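Local coordinates for alpha-aminoadipate/glutamate carrier protein LysW (PDB 3VPB) that carries glutamate or alpha-aminoadipate covalently bound to its C-terminal end while these substrates are converted to ornithine or lysine in arginine and lysine biosynthesis, at residues E[24-34]-E[42-50]. Sequence-based numbering, arbitrary orientation.
Sequences IVEHECGAQLE and LALRLAEQV. With ZN (zinc ion), chain B.
Glu34 and Arg45 form an antiparallel hydrogen-bonded pair: Glu34 N gives a nearly straight bond to Arg45 O (2.8 Å), and Arg45 N returns one to Glu34 O (3.1 Å). Past the strand end Ala47 N still reaches Gln32 O (2.9 Å), but from above the carbonyl plane, 35° out of it. On its other edge Leu33 exchanges backbone bonds with Val25, which makes strand 32-38 the middle of a three-stranded antiparallel sheet, between 24-26 and 41-46.

The tight part is the buried cluster round Leu33 and Leu44. Leu44 CD2 meets Val25 CG2 at 3.9 Å and its CD1 meets Leu33 CD1 at 4.1 Å; in both pairs the side chains cross at about a right angle. Leu4 and Val13 pack on Leu44 from the neighbouring two-stranded sheet. The contact is looser at Leu46, which is exposed, and at Gln32, whose end leads away from 42-50. On the other side of the sheet, Ala47 CB fits against Ile24 CD1 (3.9 Å), beside the polar pair. There Glu34 has CG anti to its backbone N (chi1 -163°) and an extended chain, which carries OE2 to a water that donates to it and accepts from Arg45 NE, each at 2.7 Å. The water lies in the guanidinium plane, at its edge. Arg45 also salt-bridges Glu111 of a partner-enzyme chain, and Glu48 pairs with Arg59 of another.

Beyond the strands, the turn 27-30 supplies His27 ND1 and Cys29 SG to the zinc, completed by Cys6 and Cys9 as in a zinc ribbon. Backbone bonds and the Val25, Leu33 and Leu44 cluster hold the sheet together, whereas Glu34 OE2 and Arg45 NE, 5.2 Å apart, are joined indirectly, their attraction probably relayed by the one water.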
ATOM      1  N   ILE E  24     -12.064 -18.794 -12.988  1.00 30.51           N
ATOM      2  CA  ILE E  24     -12.159 -17.415 -13.442  1.00 31.64           C
ATOM      3  C   ILE E  24     -12.738 -17.365 -14.847  1.00 32.07           C
ATOM      4  O   ILE E  24     -12.353 -18.174 -15.707  1.00 32.50           O
ATOM      5  CB  ILE E  24     -10.756 -16.759 -13.461  1.00 31.70           C
ATOM      6  CG1 ILE E  24     -10.155 -16.702 -12.053  1.00 32.15           C
ATOM      7  CG2 ILE E  24     -10.799 -15.370 -14.097  1.00 32.28           C
ATOM      8  CD1 ILE E  24     -11.034 -16.072 -10.999  1.00 32.22           C
ATOM      9  N   VAL E  25     -13.664 -16.431 -15.078  1.00 32.54           N
ATOM     10  CA  VAL E  25     -14.204 -16.179 -16.427  1.00 33.12           C
ATOM     11  C   VAL E  25     -14.175 -14.679 -16.740  1.00 33.34           C
ATOM     12  O   VAL E  25     -14.471 -13.843 -15.875  1.00 32.56           O
ATOM     13  CB  VAL E  25     -15.644 -16.769 -16.641  1.00 33.27           C
ATOM     14  CG1 VAL E  25     -15.685 -18.254 -16.299  1.00 34.32           C
ATOM     15  CG2 VAL E  25     -16.702 -16.031 -15.837  1.00 33.54           C
ATOM     16  N   GLU E  26     -13.817 -14.348 -17.978  1.00 34.04           N
ATOM     17  CA  GLU E  26     -13.754 -12.964 -18.408  1.00 34.66           C
ATOM     18  C   GLU E  26     -15.036 -12.577 -19.109  1.00 34.11           C
ATOM     19  O   GLU E  26     -15.566 -13.346 -19.912  1.00 34.46           O
ATOM     20  CB  GLU E  26     -12.587 -12.755 -19.368  1.00 35.89           C
ATOM     21  CG  GLU E  26     -11.235 -12.810 -18.700  1.00 38.66           C
ATOM     22  CD  GLU E  26     -10.417 -11.561 -18.962  1.00 44.26           C
ATOM     23  OE1 GLU E  26      -9.312 -11.454 -18.382  1.00 44.80           O
ATOM     24  OE2 GLU E  26     -10.889 -10.686 -19.738  1.00 46.24           O
ATOM     25  N   HIS E  27     -15.559 -11.399 -18.794  1.00 32.86           N
ATOM     26  CA  HIS E  27     -16.733 -10.935 -19.491  1.00 32.38           C
ATOM     27  C   HIS E  27     -16.418  -9.726 -20.354  1.00 32.07           C
ATOM     28  O   HIS E  27     -15.458  -9.000 -20.087  1.00 31.41           O
ATOM     29  CB  HIS E  27     -17.889 -10.648 -18.530  1.00 31.91           C
ATOM     30  CG  HIS E  27     -19.219 -10.632 -19.207  1.00 33.01           C
ATOM     31  ND1 HIS E  27     -20.141  -9.625 -19.021  1.00 33.50           N
ATOM     32  CD2 HIS E  27     -19.759 -11.475 -20.123  1.00 34.14           C
ATOM     33  CE1 HIS E  27     -21.212  -9.873 -19.759  1.00 33.25           C
ATOM     34  NE2 HIS E  27     -21.000 -10.982 -20.444  1.00 33.93           N
ATOM     35  N   GLU E  28     -17.252  -9.521 -21.372  1.00 31.87           N
ATOM     36  CA  GLU E  28     -17.010  -8.518 -22.424  1.00 32.23           C
ATOM     37  C   GLU E  28     -17.072  -7.072 -21.916  1.00 31.14           C
ATOM     38  O   GLU E  28     -16.636  -6.153 -22.601  1.00 30.97           O
ATOM     39  CB  GLU E  28     -17.998  -8.714 -23.583  1.00 32.59           C
ATOM     40  CG  GLU E  28     -19.418  -9.042 -23.108  1.00 36.35           C
ATOM     41  CD  GLU E  28     -20.499  -8.796 -24.147  1.00 40.72           C
ATOM     42  OE1 GLU E  28     -21.591  -8.337 -23.742  1.00 42.15           O
ATOM     43  OE2 GLU E  28     -20.268  -9.069 -25.351  1.00 43.04           O
ATOM     44  N   CYS E  29     -17.614  -6.892 -20.719  1.00 30.22           N
ATOM     45  CA  CYS E  29     -17.666  -5.582 -20.065  1.00 29.39           C
ATOM     46  C   CYS E  29     -16.307  -5.110 -19.523  1.00 29.10           C
ATOM     47  O   CYS E  29     -16.153  -3.942 -19.159  1.00 28.55           O
ATOM     48  CB  CYS E  29     -18.676  -5.618 -18.921  1.00 29.20           C
ATOM     49  SG  CYS E  29     -18.270  -6.786 -17.605  1.00 28.72           S
ATOM     50  N   GLY E  30     -15.346  -6.028 -19.439  1.00 28.60           N
ATOM     51  CA  GLY E  30     -14.028  -5.744 -18.871  1.00 29.06           C
ATOM     52  C   GLY E  30     -13.813  -6.347 -17.487  1.00 29.37           C
ATOM     53  O   GLY E  30     -12.723  -6.245 -16.920  1.00 29.75           O
ATOM     54  N   ALA E  31     -14.851  -6.972 -16.935  1.00 28.67           N
ATOM     55  CA  ALA E  31     -14.758  -7.560 -15.601  1.00 28.91           C
ATOM     56  C   ALA E  31     -14.157  -8.959 -15.657  1.00 28.73           C
ATOM     57  O   ALA E  31     -14.388  -9.725 -16.604  1.00 28.21           O
ATOM     58  CB  ALA E  31     -16.120  -7.593 -14.917  1.00 28.63           C
ATOM     59  N   GLN E  32     -13.356  -9.259 -14.642  1.00 28.61           N
ATOM     60  CA  GLN E  32     -12.889 -10.607 -14.379  1.00 29.11           C
ATOM     61  C   GLN E  32     -13.774 -11.137 -13.266  1.00 28.34           C
ATOM     62  O   GLN E  32     -14.006 -10.433 -12.279  1.00 28.65           O
ATOM     63  CB  GLN E  32     -11.434 -10.584 -13.933  1.00 29.67           C
ATOM     64  CG  GLN E  32     -10.421 -10.628 -15.087  1.00 34.11           C
ATOM     65  CD  GLN E  32      -9.965 -12.039 -15.400  1.00 39.70           C
ATOM     66  OE1 GLN E  32      -8.830 -12.427 -15.095  1.00 42.01           O
ATOM     67  NE2 GLN E  32     -10.858 -12.831 -15.988  1.00 41.58           N
ATOM     68  N   LEU E  33     -14.279 -12.359 -13.444  1.00 27.01           N
ATOM     69  CA  LEU E  33     -15.312 -12.914 -12.574  1.00 26.67           C
ATOM     70  C   LEU E  33     -14.874 -14.274 -12.056  1.00 26.66           C
ATOM     71  O   LEU E  33     -14.098 -14.966 -12.709  1.00 27.43           O
ATOM     72  CB  LEU E  33     -16.650 -13.045 -13.334  1.00 26.32           C
ATOM     73  CG  LEU E  33     -17.181 -11.763 -14.007  1.00 26.68           C
ATOM     74  CD1 LEU E  33     -18.382 -12.039 -14.950  1.00 27.06           C
ATOM     75  CD2 LEU E  33     -17.535 -10.709 -12.977  1.00 23.94           C
ATOM     76  N   GLU E  34     -15.367 -14.644 -10.879  1.00 26.29           N
ATOM     77  CA  GLU E  34     -15.108 -15.957 -10.309  1.00 26.39           C
ATOM     78  C   GLU E  34     -16.425 -16.701 -10.184  1.00 25.56           C
ATOM     79  O   GLU E  34     -17.416 -16.129  -9.733  1.00 25.31           O
ATOM     80  CB  GLU E  34     -14.495 -15.795  -8.928  1.00 26.91           C
ATOM     81  CG  GLU E  34     -13.820 -17.038  -8.383  1.00 30.74           C
ATOM     82  CD  GLU E  34     -12.677 -16.678  -7.441  1.00 37.13           C
ATOM     83  OE1 GLU E  34     -11.782 -17.528  -7.242  1.00 40.21           O
ATOM     84  OE2 GLU E  34     -12.675 -15.536  -6.901  1.00 41.05           O
ATOM     85  N   LEU E  42     -24.971 -21.996  -9.307  1.00 26.30           N
ATOM     86  CA  LEU E  42     -23.691 -21.430  -9.635  1.00 24.61           C
ATOM     87  C   LEU E  42     -23.988 -19.947  -9.784  1.00 24.22           C
ATOM     88  O   LEU E  42     -25.070 -19.572 -10.225  1.00 22.73           O
ATOM     89  CB  LEU E  42     -23.171 -21.994 -10.938  1.00 24.21           C
ATOM     90  CG  LEU E  42     -21.984 -22.950 -10.942  1.00 26.60           C
ATOM     91  CD1 LEU E  42     -21.893 -23.890  -9.711  1.00 24.77           C
ATOM     92  CD2 LEU E  42     -21.956 -23.720 -12.264  1.00 27.73           C
ATOM     93  N   ALA E  43     -23.055 -19.107  -9.361  1.00 23.44           N
ATOM     94  CA  ALA E  43     -23.231 -17.677  -9.518  1.00 24.18           C
ATOM     95  C   ALA E  43     -21.869 -17.060  -9.816  1.00 24.43           C
ATOM     96  O   ALA E  43     -20.837 -17.739  -9.745  1.00 24.71           O
ATOM     97  CB  ALA E  43     -23.840 -17.080  -8.250  1.00 24.09           C
ATOM     98  N   LEU E  44     -21.867 -15.781 -10.171  1.00 24.72           N
ATOM     99  CA  LEU E  44     -20.627 -15.100 -10.515  1.00 24.66           C
ATOM    100  C   LEU E  44     -20.416 -13.906  -9.605  1.00 25.17           C
ATOM    101  O   LEU E  44     -21.345 -13.135  -9.372  1.00 26.15           O
ATOM    102  CB  LEU E  44     -20.701 -14.635 -11.956  1.00 24.59           C
ATOM    103  CG  LEU E  44     -20.748 -15.693 -13.058  1.00 24.24           C
ATOM    104  CD1 LEU E  44     -21.079 -15.071 -14.392  1.00 24.07           C
ATOM    105  CD2 LEU E  44     -19.423 -16.434 -13.139  1.00 23.85           C
ATOM    106  N   ARG E  45     -19.206 -13.737  -9.086  1.00 25.83           N
ATOM    107  CA  ARG E  45     -18.864 -12.454  -8.461  1.00 26.62           C
ATOM    108  C   ARG E  45     -17.527 -11.920  -8.977  1.00 26.28           C
ATOM    109  O   ARG E  45     -16.787 -12.637  -9.646  1.00 25.28           O
ATOM    110  CB  ARG E  45     -18.890 -12.550  -6.934  1.00 26.99           C
ATOM    111  CG  ARG E  45     -17.975 -13.597  -6.373  1.00 28.61           C
ATOM    112  CD  ARG E  45     -17.811 -13.425  -4.879  1.00 34.27           C
ATOM    113  NE  ARG E  45     -17.153 -14.604  -4.337  1.00 35.63           N
ATOM    114  CZ  ARG E  45     -17.748 -15.503  -3.554  1.00 38.47           C
ATOM    115  NH1 ARG E  45     -19.016 -15.345  -3.172  1.00 38.46           N
ATOM    116  NH2 ARG E  45     -17.063 -16.555  -3.132  1.00 38.48           N
ATOM    117  N   LEU E  46     -17.227 -10.657  -8.668  1.00 27.07           N
ATOM    118  CA  LEU E  46     -15.970 -10.026  -9.062  1.00 27.24           C
ATOM    119  C   LEU E  46     -14.778 -10.825  -8.555  1.00 27.27           C
ATOM    120  O   LEU E  46     -14.713 -11.161  -7.361  1.00 27.37           O
ATOM    121  CB  LEU E  46     -15.905  -8.596  -8.514  1.00 27.34           C
ATOM    122  CG  LEU E  46     -15.044  -7.561  -9.255  1.00 29.41           C
ATOM    123  CD1 LEU E  46     -15.568  -7.325 -10.665  1.00 29.49           C
ATOM    124  CD2 LEU E  46     -14.988  -6.263  -8.476  1.00 29.24           C
ATOM    125  N   ALA E  47     -13.850 -11.146  -9.456  1.00 26.85           N
ATOM    126  CA  ALA E  47     -12.649 -11.905  -9.077  1.00 26.94           C
ATOM    127  C   ALA E  47     -11.736 -11.009  -8.248  1.00 27.67           C
ATOM    128  O   ALA E  47     -11.805  -9.783  -8.356  1.00 25.85           O
ATOM    129  CB  ALA E  47     -11.912 -12.371 -10.293  1.00 26.94           C
ATOM    130  N   GLU E  48     -10.865 -11.620  -7.444  1.00 27.92           N
ATOM    131  CA  GLU E  48      -9.850 -10.856  -6.716  1.00 29.60           C
ATOM    132  C   GLU E  48      -8.799 -10.285  -7.657  1.00 29.93           C
ATOM    133  O   GLU E  48      -8.518 -10.864  -8.712  1.00 30.26           O
ATOM    134  CB  GLU E  48      -9.142 -11.756  -5.709  1.00 29.69           C
ATOM    135  CG  GLU E  48      -9.950 -12.129  -4.523  1.00 32.58           C
ATOM    136  CD  GLU E  48      -9.066 -12.660  -3.402  1.00 37.43           C
ATOM    137  OE1 GLU E  48      -9.387 -12.384  -2.225  1.00 39.94           O
ATOM    138  OE2 GLU E  48      -8.052 -13.345  -3.705  1.00 38.09           O
ATOM    139  N   GLN E  49      -8.201  -9.159  -7.272  1.00 30.64           N
ATOM    140  CA  GLN E  49      -7.068  -8.619  -8.017  1.00 31.06           C
ATOM    141  C   GLN E  49      -5.797  -9.364  -7.631  1.00 29.81           C
ATOM    142  O   GLN E  49      -5.676  -9.850  -6.502  1.00 29.64           O
ATOM    143  CB  GLN E  49      -6.895  -7.118  -7.752  1.00 31.55           C
ATOM    144  CG  GLN E  49      -8.056  -6.278  -8.250  1.00 35.38           C
ATOM    145  CD  GLN E  49      -7.594  -5.086  -9.047  1.00 40.41           C
ATOM    146  OE1 GLN E  49      -7.050  -4.120  -8.496  1.00 42.37           O
ATOM    147  NE2 GLN E  49      -7.801  -5.142 -10.360  1.00 42.54           N
ATOM    148  N   VAL E  50      -4.844  -9.422  -8.558  1.00 29.27           N
ATOM    149  CA  VAL E  50      -3.571 -10.106  -8.337  1.00 28.15           C
ATOM    150  C   VAL E  50      -2.846  -9.522  -7.114  1.00 27.40           C
ATOM    151  O   VAL E  50      -2.692  -8.308  -7.005  1.00 27.50           O
ATOM    152  CB  VAL E  50      -2.693 -10.084  -9.620  1.00 29.23           C
ATOM    153  CG1 VAL E  50      -1.279 -10.567  -9.343  1.00 28.78           C
ATOM    154  CG2 VAL E  50      -3.325 -10.954 -10.709  1.00 28.12           C
TER
HETATM  155 ZN    ZN B 100     -20.191  -8.095 -17.540  1.00 28.46          ZN
HETATM  156  O   HOH W   1     -14.629 -15.209  -5.058  1.00 58.98           O